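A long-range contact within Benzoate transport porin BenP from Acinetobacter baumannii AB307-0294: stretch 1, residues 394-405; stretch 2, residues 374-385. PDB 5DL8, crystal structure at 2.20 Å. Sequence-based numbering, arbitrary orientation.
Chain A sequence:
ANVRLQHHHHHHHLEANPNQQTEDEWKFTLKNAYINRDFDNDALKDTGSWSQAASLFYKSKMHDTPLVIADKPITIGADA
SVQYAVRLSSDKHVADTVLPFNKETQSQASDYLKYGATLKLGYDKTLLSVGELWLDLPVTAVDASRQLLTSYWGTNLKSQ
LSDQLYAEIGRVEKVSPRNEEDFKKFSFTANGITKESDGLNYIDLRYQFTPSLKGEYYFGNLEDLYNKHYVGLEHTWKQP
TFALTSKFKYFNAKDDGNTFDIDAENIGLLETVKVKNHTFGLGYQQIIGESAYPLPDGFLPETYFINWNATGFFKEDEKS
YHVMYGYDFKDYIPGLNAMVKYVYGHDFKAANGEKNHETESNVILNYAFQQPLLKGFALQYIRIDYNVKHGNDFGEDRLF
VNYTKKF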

ATOM      1  N   PHE A 394     -12.391  17.443   6.508  1.00 32.43           N
ATOM      2  CA  PHE A 394     -11.304  18.057   5.778  1.00 32.97           C
ATOM      3  C   PHE A 394     -11.348  17.928   4.224  1.00 31.87           C
ATOM      4  O   PHE A 394     -12.044  17.082   3.647  1.00 30.29           O
ATOM      5  CB  PHE A 394      -9.985  17.539   6.340  1.00 32.14           C
ATOM      6  CG  PHE A 394      -9.690  16.097   5.981  1.00 32.31           C
ATOM      7  CD1 PHE A 394      -9.185  15.761   4.723  1.00 31.77           C
ATOM      8  CD2 PHE A 394      -9.839  15.114   6.915  1.00 32.23           C
ATOM      9  CE1 PHE A 394      -8.872  14.463   4.394  1.00 32.92           C
ATOM     10  CE2 PHE A 394      -9.538  13.796   6.601  1.00 33.25           C
ATOM     11  CZ  PHE A 394      -9.059  13.462   5.332  1.00 32.50           C
ATOM     12  N   GLY A 395     -10.586  18.789   3.585  1.00 32.01           N
ATOM     13  CA  GLY A 395     -10.299  18.731   2.125  1.00 31.64           C
ATOM     14  C   GLY A 395      -8.807  18.651   1.905  1.00 30.27           C
ATOM     15  O   GLY A 395      -8.075  19.456   2.431  1.00 32.29           O
ATOM     16  N   GLU A 396      -8.379  17.688   1.114  1.00 29.72           N
ATOM     17  CA  GLU A 396      -7.010  17.422   0.835  1.00 28.73           C
ATOM     18  C   GLU A 396      -6.751  17.431  -0.647  1.00 29.00           C
ATOM     19  O   GLU A 396      -7.434  16.647  -1.389  1.00 27.45           O
ATOM     20  CB  GLU A 396      -6.553  16.096   1.389  1.00 27.66           C
ATOM     21  CG  GLU A 396      -5.088  15.759   1.150  1.00 29.12           C
ATOM     22  CD  GLU A 396      -4.585  14.483   1.896  1.00 30.84           C
ATOM     23  OE1 GLU A 396      -5.259  14.022   2.815  1.00 34.22           O
ATOM     24  OE2 GLU A 396      -3.566  13.870   1.533  1.00 30.51           O
ATOM     25  N   ASP A 397      -5.720  18.233  -1.044  1.00 26.27           N
ATOM     26  CA  ASP A 397      -5.165  18.237  -2.375  1.00 26.62           C
ATOM     27  C   ASP A 397      -3.792  17.577  -2.434  1.00 25.38           C
ATOM     28  O   ASP A 397      -2.929  17.798  -1.600  1.00 24.60           O
ATOM     29  CB  ASP A 397      -5.054  19.684  -2.913  1.00 28.76           C
ATOM     30  CG  ASP A 397      -6.341  20.398  -2.903  1.00 30.02           C
ATOM     31  OD1 ASP A 397      -7.242  20.122  -3.671  1.00 34.69           O
ATOM     32  OD2 ASP A 397      -6.494  21.269  -2.127  1.00 32.08           O
ATOM     33  N   ARG A 398      -3.572  16.773  -3.463  1.00 26.15           N
ATOM     34  CA  ARG A 398      -2.273  16.182  -3.745  1.00 26.54           C
ATOM     35  C   ARG A 398      -2.002  16.353  -5.214  1.00 27.77           C
ATOM     36  O   ARG A 398      -2.890  15.971  -6.046  1.00 27.04           O
ATOM     37  CB  ARG A 398      -2.232  14.716  -3.407  1.00 26.97           C
ATOM     38  CG  ARG A 398      -2.698  14.326  -1.973  1.00 28.46           C
ATOM     39  CD  ARG A 398      -2.361  12.874  -1.693  1.00 29.54           C
ATOM     40  NE  ARG A 398      -3.008  12.361  -0.504  1.00 31.53           N
ATOM     41  CZ  ARG A 398      -3.528  11.117  -0.323  1.00 35.61           C
ATOM     42  NH1 ARG A 398      -3.464  10.063  -1.234  1.00 37.51           N
ATOM     43  NH2 ARG A 398      -4.102  10.889   0.839  1.00 37.70           N
ATOM     44  N   LEU A 399      -0.825  16.916  -5.508  1.00 26.56           N
ATOM     45  CA  LEU A 399      -0.419  17.266  -6.868  1.00 27.70           C
ATOM     46  C   LEU A 399       0.987  16.819  -7.081  1.00 26.68           C
ATOM     47  O   LEU A 399       1.906  17.096  -6.247  1.00 24.54           O
ATOM     48  CB  LEU A 399      -0.507  18.798  -7.132  1.00 30.76           C
ATOM     49  CG  LEU A 399      -0.318  19.299  -8.617  1.00 34.49           C
ATOM     50  CD1 LEU A 399      -1.365  18.788  -9.668  1.00 35.75           C
ATOM     51  CD2 LEU A 399      -0.279  20.818  -8.700  1.00 36.78           C
ATOM     52  N   PHE A 400       1.174  16.024  -8.127  1.00 27.34           N
ATOM     53  CA  PHE A 400       2.455  15.335  -8.332  1.00 27.95           C
ATOM     54  C   PHE A 400       2.910  15.585  -9.746  1.00 30.24           C
ATOM     55  O   PHE A 400       2.072  15.490 -10.690  1.00 31.36           O
ATOM     56  CB  PHE A 400       2.339  13.832  -8.134  1.00 28.58           C
ATOM     57  CG  PHE A 400       1.947  13.396  -6.710  1.00 27.50           C
ATOM     58  CD1 PHE A 400       2.833  13.442  -5.685  1.00 26.63           C
ATOM     59  CD2 PHE A 400       0.666  12.880  -6.441  1.00 29.97           C
ATOM     60  CE1 PHE A 400       2.467  13.061  -4.399  1.00 26.78           C
ATOM     61  CE2 PHE A 400       0.269  12.430  -5.173  1.00 29.23           C
ATOM     62  CZ  PHE A 400       1.180  12.516  -4.139  1.00 27.62           C
ATOM     63  N   VAL A 401       4.208  15.873  -9.910  1.00 29.32           N
ATOM     64  CA  VAL A 401       4.830  15.785 -11.189  1.00 29.38           C
ATOM     65  C   VAL A 401       5.872  14.709 -11.065  1.00 29.93           C
ATOM     66  O   VAL A 401       6.831  14.869 -10.333  1.00 33.21           O
ATOM     67  CB  VAL A 401       5.533  17.071 -11.624  1.00 30.73           C
ATOM     68  CG1 VAL A 401       6.152  16.920 -13.045  1.00 30.51           C
ATOM     69  CG2 VAL A 401       4.586  18.269 -11.553  1.00 31.20           C
ATOM     70  N   ASN A 402       5.674  13.634 -11.808  1.00 30.01           N
ATOM     71  CA  ASN A 402       6.443  12.393 -11.753  1.00 30.69           C
ATOM     72  C   ASN A 402       7.268  12.230 -12.993  1.00 31.52           C
ATOM     73  O   ASN A 402       6.771  12.496 -14.128  1.00 34.87           O
ATOM     74  CB  ASN A 402       5.479  11.199 -11.643  1.00 30.94           C
ATOM     75  CG  ASN A 402       4.854  11.066 -10.216  1.00 33.31           C
ATOM     76  OD1 ASN A 402       5.593  11.203  -9.208  1.00 38.66           O
ATOM     77  ND2 ASN A 402       3.546  10.839 -10.115  1.00 30.64           N
ATOM     78  N   TYR A 403       8.477  11.736 -12.806  1.00 30.38           N
ATOM     79  CA  TYR A 403       9.315  11.313 -13.924  1.00 31.42           C
ATOM     80  C   TYR A 403       9.848   9.939 -13.608  1.00 31.58           C
ATOM     81  O   TYR A 403      10.284   9.707 -12.501  1.00 30.62           O
ATOM     82  CB  TYR A 403      10.496  12.216 -14.136  1.00 30.29           C
ATOM     83  CG  TYR A 403      11.380  11.736 -15.257  1.00 31.89           C
ATOM     84  CD1 TYR A 403      11.083  12.002 -16.612  1.00 33.76           C
ATOM     85  CD2 TYR A 403      12.566  11.106 -14.994  1.00 32.39           C
ATOM     86  CE1 TYR A 403      11.924  11.581 -17.651  1.00 33.22           C
ATOM     87  CE2 TYR A 403      13.424  10.744 -15.995  1.00 32.51           C
ATOM     88  CZ  TYR A 403      13.072  10.929 -17.309  1.00 33.78           C
ATOM     89  OH  TYR A 403      13.980  10.537 -18.208  1.00 33.77           O
ATOM     90  N   THR A 404       9.783   9.055 -14.593  1.00 33.28           N
ATOM     91  CA  THR A 404      10.171   7.623 -14.481  1.00 34.38           C
ATOM     92  C   THR A 404      11.013   7.245 -15.694  1.00 36.04           C
ATOM     93  O   THR A 404      10.642   7.523 -16.814  1.00 35.13           O
ATOM     94  CB  THR A 404       8.956   6.749 -14.273  1.00 33.59           C
ATOM     95  OG1 THR A 404       8.373   7.131 -13.046  1.00 33.10           O
ATOM     96  CG2 THR A 404       9.328   5.266 -14.200  1.00 35.97           C
ATOM     97  N   LYS A 405      12.189   6.709 -15.473  1.00 37.83           N
ATOM     98  CA  LYS A 405      12.930   6.154 -16.587  1.00 40.68           C
ATOM     99  C   LYS A 405      13.531   4.790 -16.206  1.00 42.55           C
ATOM    100  O   LYS A 405      14.183   4.637 -15.145  1.00 40.77           O
ATOM    101  CB  LYS A 405      14.013   7.062 -17.038  1.00 42.42           C
ATOM    102  CG  LYS A 405      14.636   6.443 -18.289  1.00 45.57           C
ATOM    103  CD  LYS A 405      15.502   7.400 -19.061  1.00 48.05           C
ATOM    104  CE  LYS A 405      16.928   7.415 -18.540  1.00 49.93           C
ATOM    105  NZ  LYS A 405      17.747   7.938 -19.665  1.00 51.27           N
TER
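Stretch 2 (374-385) LKGFALQYIRID

Stretch 2 lies beside stretch 1 as its antiparallel neighbour in a β-sheet. A type II turn from L374 to F377, closed by F377 N to L374 O at 3.1 Å, leads into an extended strand, 377-385, whose N-to-C direction makes 172° with that of strand 394-405. The axes approach to 4.7 Å, and the register pairs F377 with Y403, L379 with V401, Y381 with L399, R383 with D397 and D385 with G395.

The backbone ladder sets this register. Even-numbered residues face each other in hydrogen-bonded pairs: I384 N to E396 O and E396 N to I384 O, both 2.8 Å; I382 N to R398 O, 2.8 Å; F400 N to Q380 O, 2.7 Å; A378 N to N402 O, 2.9 Å. T404 N to G376 O, 3.0 Å, extends the ladder into the turn. There G376 has phi 93°, which favours glycine, and a CB would clash with T404 O.

Polar side chains act on both faces of the sheet. On the face shared by Y381, R383 and D397, D397 OD1 accepts from Y381 OH at 2.7 Å and forms a salt bridge with R383 NH1 at 3.0 Å. R383 also grips its own strand, NH2 to D385 OD1 at 3.0 Å, while its guanidinium lies over G395, where a CB would strike NH2. On the other face, R398 NE bridges E396 OE2 at 2.6 Å, and I384 CD1 packs over the R398 guanidinium, 3.4 Å from NH2. A water links Q380 OE1 (2.8 Å) with N402 ND2 (3.0 Å).

Apolar packing follows the D397 face toward the turn. L399 CD1 meets Y381 CB at 4.1 Å, V401 CG2 meets L379 CD2 at 3.9 Å, and Y403 CD1 lies over the F377 ring, 3.5 Å from CE2, with the ring planes oblique at 48°.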

ATOM      1  N   LEU A 374       9.167  14.556 -23.839  1.00 31.68           N
ATOM      2  CA  LEU A 374       8.650  14.495 -22.522  1.00 30.96           C
ATOM      3  C   LEU A 374       8.331  13.101 -22.044  1.00 31.37           C
ATOM      4  O   LEU A 374       7.593  12.949 -21.052  1.00 29.21           O
ATOM      5  CB  LEU A 374       7.372  15.360 -22.431  1.00 31.16           C
ATOM      6  CG  LEU A 374       7.536  16.894 -22.630  1.00 31.81           C
ATOM      7  CD1 LEU A 374       6.174  17.590 -22.621  1.00 32.00           C
ATOM      8  CD2 LEU A 374       8.470  17.605 -21.633  1.00 31.50           C
ATOM      9  N   LYS A 375       8.923  12.104 -22.707  1.00 32.92           N
ATOM     10  CA  LYS A 375       8.751  10.721 -22.345  1.00 34.67           C
ATOM     11  C   LYS A 375       9.204  10.375 -20.896  1.00 33.51           C
ATOM     12  O   LYS A 375      10.322  10.670 -20.568  1.00 33.27           O
ATOM     13  CB  LYS A 375       9.547   9.855 -23.293  1.00 38.01           C
ATOM     14  CG  LYS A 375       9.312   8.347 -23.124  1.00 41.04           C
ATOM     15  CD  LYS A 375       9.410   7.636 -24.503  1.00 45.57           C
ATOM     16  CE  LYS A 375      10.058   6.235 -24.556  1.00 47.94           C
ATOM     17  NZ  LYS A 375       9.504   5.338 -23.510  1.00 47.25           N
ATOM     18  N   GLY A 376       8.312   9.730 -20.126  1.00 31.86           N
ATOM     19  CA  GLY A 376       8.458   9.412 -18.733  1.00 31.27           C
ATOM     20  C   GLY A 376       7.877  10.466 -17.748  1.00 31.18           C
ATOM     21  O   GLY A 376       7.896  10.253 -16.553  1.00 29.07           O
ATOM     22  N   PHE A 377       7.523  11.680 -18.228  1.00 31.73           N
ATOM     23  CA  PHE A 377       6.802  12.641 -17.376  1.00 29.78           C
ATOM     24  C   PHE A 377       5.322  12.354 -17.321  1.00 29.74           C
ATOM     25  O   PHE A 377       4.702  11.997 -18.370  1.00 30.75           O
ATOM     26  CB  PHE A 377       6.991  14.088 -17.891  1.00 29.24           C
ATOM     27  CG  PHE A 377       8.302  14.614 -17.600  1.00 28.78           C
ATOM     28  CD1 PHE A 377       8.570  15.089 -16.332  1.00 29.51           C
ATOM     29  CD2 PHE A 377       9.289  14.559 -18.543  1.00 29.89           C
ATOM     30  CE1 PHE A 377       9.832  15.542 -16.013  1.00 30.17           C
ATOM     31  CE2 PHE A 377      10.520  15.034 -18.295  1.00 30.99           C
ATOM     32  CZ  PHE A 377      10.820  15.547 -17.015  1.00 31.13           C
ATOM     33  N   ALA A 378       4.764  12.600 -16.153  1.00 28.28           N
ATOM     34  CA  ALA A 378       3.307  12.457 -15.916  1.00 28.76           C
ATOM     35  C   ALA A 378       2.868  13.493 -14.891  1.00 28.56           C
ATOM     36  O   ALA A 378       3.700  13.921 -14.065  1.00 28.35           O
ATOM     37  CB  ALA A 378       2.955  11.002 -15.403  1.00 27.34           C
ATOM     38  N   LEU A 379       1.567  13.823 -14.886  1.00 29.16           N
ATOM     39  CA  LEU A 379       0.973  14.593 -13.824  1.00 29.68           C
ATOM     40  C   LEU A 379      -0.130  13.743 -13.151  1.00 30.27           C
ATOM     41  O   LEU A 379      -0.863  12.945 -13.821  1.00 29.40           O
ATOM     42  CB  LEU A 379       0.291  15.904 -14.316  1.00 30.98           C
ATOM     43  CG  LEU A 379       1.037  16.837 -15.217  1.00 32.21           C
ATOM     44  CD1 LEU A 379       0.019  17.844 -15.813  1.00 33.94           C
ATOM     45  CD2 LEU A 379       2.193  17.498 -14.550  1.00 33.18           C
ATOM     46  N   GLN A 380      -0.309  13.987 -11.857  1.00 28.88           N
ATOM     47  CA  GLN A 380      -1.375  13.376 -11.098  1.00 27.95           C
ATOM     48  C   GLN A 380      -1.847  14.360 -10.083  1.00 27.78           C
ATOM     49  O   GLN A 380      -0.985  15.004  -9.373  1.00 27.61           O
ATOM     50  CB  GLN A 380      -0.878  12.109 -10.375  1.00 29.29           C
ATOM     51  CG  GLN A 380      -1.990  11.264  -9.707  1.00 29.09           C
ATOM     52  CD  GLN A 380      -1.396  10.122  -8.959  1.00 30.32           C
ATOM     53  OE1 GLN A 380      -0.710  10.292  -7.917  1.00 30.84           O
ATOM     54  NE2 GLN A 380      -1.559   8.945  -9.517  1.00 29.91           N
ATOM     55  N   TYR A 381      -3.177  14.472 -10.036  1.00 26.40           N
ATOM     56  CA  TYR A 381      -3.940  15.258  -9.103  1.00 26.71           C
ATOM     57  C   TYR A 381      -5.010  14.339  -8.397  1.00 27.53           C
ATOM     58  O   TYR A 381      -5.849  13.625  -9.067  1.00 24.32           O
ATOM     59  CB  TYR A 381      -4.694  16.407  -9.785  1.00 28.91           C
ATOM     60  CG  TYR A 381      -5.605  17.192  -8.854  1.00 29.72           C
ATOM     61  CD1 TYR A 381      -5.085  17.873  -7.745  1.00 31.63           C
ATOM     62  CD2 TYR A 381      -6.951  17.171  -9.002  1.00 31.51           C
ATOM     63  CE1 TYR A 381      -5.890  18.559  -6.843  1.00 31.35           C
ATOM     64  CE2 TYR A 381      -7.791  17.864  -8.103  1.00 33.61           C
ATOM     65  CZ  TYR A 381      -7.238  18.555  -7.006  1.00 33.26           C
ATOM     66  OH  TYR A 381      -8.041  19.228  -6.076  1.00 33.98           O
ATOM     67  N   ILE A 382      -5.010  14.456  -7.069  1.00 27.84           N
ATOM     68  CA  ILE A 382      -5.886  13.753  -6.188  1.00 28.25           C
ATOM     69  C   ILE A 382      -6.590  14.728  -5.253  1.00 27.61           C
ATOM     70  O   ILE A 382      -5.946  15.631  -4.584  1.00 29.72           O
ATOM     71  CB  ILE A 382      -5.168  12.637  -5.460  1.00 30.99           C
ATOM     72  CG1 ILE A 382      -4.876  11.534  -6.439  1.00 33.77           C
ATOM     73  CG2 ILE A 382      -6.122  11.941  -4.462  1.00 33.24           C
ATOM     74  CD1 ILE A 382      -3.786  10.587  -6.025  1.00 35.80           C
ATOM     75  N   ARG A 383      -7.907  14.625  -5.231  1.00 26.27           N
ATOM     76  CA  ARG A 383      -8.734  15.447  -4.351  1.00 27.43           C
ATOM     77  C   ARG A 383      -9.516  14.545  -3.382  1.00 27.25           C
ATOM     78  O   ARG A 383     -10.313  13.685  -3.828  1.00 28.08           O
ATOM     79  CB  ARG A 383      -9.714  16.386  -5.135  1.00 27.81           C
ATOM     80  CG  ARG A 383     -10.757  17.123  -4.306  1.00 28.35           C
ATOM     81  CD  ARG A 383     -10.066  18.197  -3.479  1.00 30.02           C
ATOM     82  NE  ARG A 383     -10.992  18.797  -2.477  1.00 31.77           N
ATOM     83  CZ  ARG A 383     -10.718  19.888  -1.730  1.00 31.46           C
ATOM     84  NH1 ARG A 383      -9.587  20.551  -1.862  1.00 31.36           N
ATOM     85  NH2 ARG A 383     -11.581  20.304  -0.850  1.00 31.37           N
ATOM     86  N   ILE A 384      -9.321  14.755  -2.079  1.00 26.58           N
ATOM     87  CA  ILE A 384     -10.065  14.055  -1.036  1.00 27.22           C
ATOM     88  C   ILE A 384     -10.937  15.003  -0.260  1.00 28.33           C
ATOM     89  O   ILE A 384     -10.502  16.123   0.131  1.00 30.72           O
ATOM     90  CB  ILE A 384      -9.084  13.316  -0.142  1.00 28.40           C
ATOM     91  CG1 ILE A 384      -8.399  12.184  -0.965  1.00 30.48           C
ATOM     92  CG2 ILE A 384      -9.798  12.603   1.045  1.00 27.72           C
ATOM     93  CD1 ILE A 384      -7.035  12.007  -0.396  1.00 33.22           C
ATOM     94  N   ASP A 385     -12.196  14.665  -0.147  1.00 28.04           N
ATOM     95  CA  ASP A 385     -13.135  15.329   0.790  1.00 29.42           C
ATOM     96  C   ASP A 385     -13.740  14.278   1.757  1.00 29.42           C
ATOM     97  O   ASP A 385     -14.522  13.353   1.306  1.00 27.34           O
ATOM     98  CB  ASP A 385     -14.307  16.074   0.066  1.00 29.86           C
ATOM     99  CG  ASP A 385     -13.804  17.256  -0.774  1.00 32.29           C
ATOM    100  OD1 ASP A 385     -13.733  18.378  -0.164  1.00 33.98           O
ATOM    101  OD2 ASP A 385     -13.496  17.077  -2.000  1.00 30.12           O
TER
HETATM  102  O   HOH W   1       2.092   9.967  -7.635  1.00 24.84           O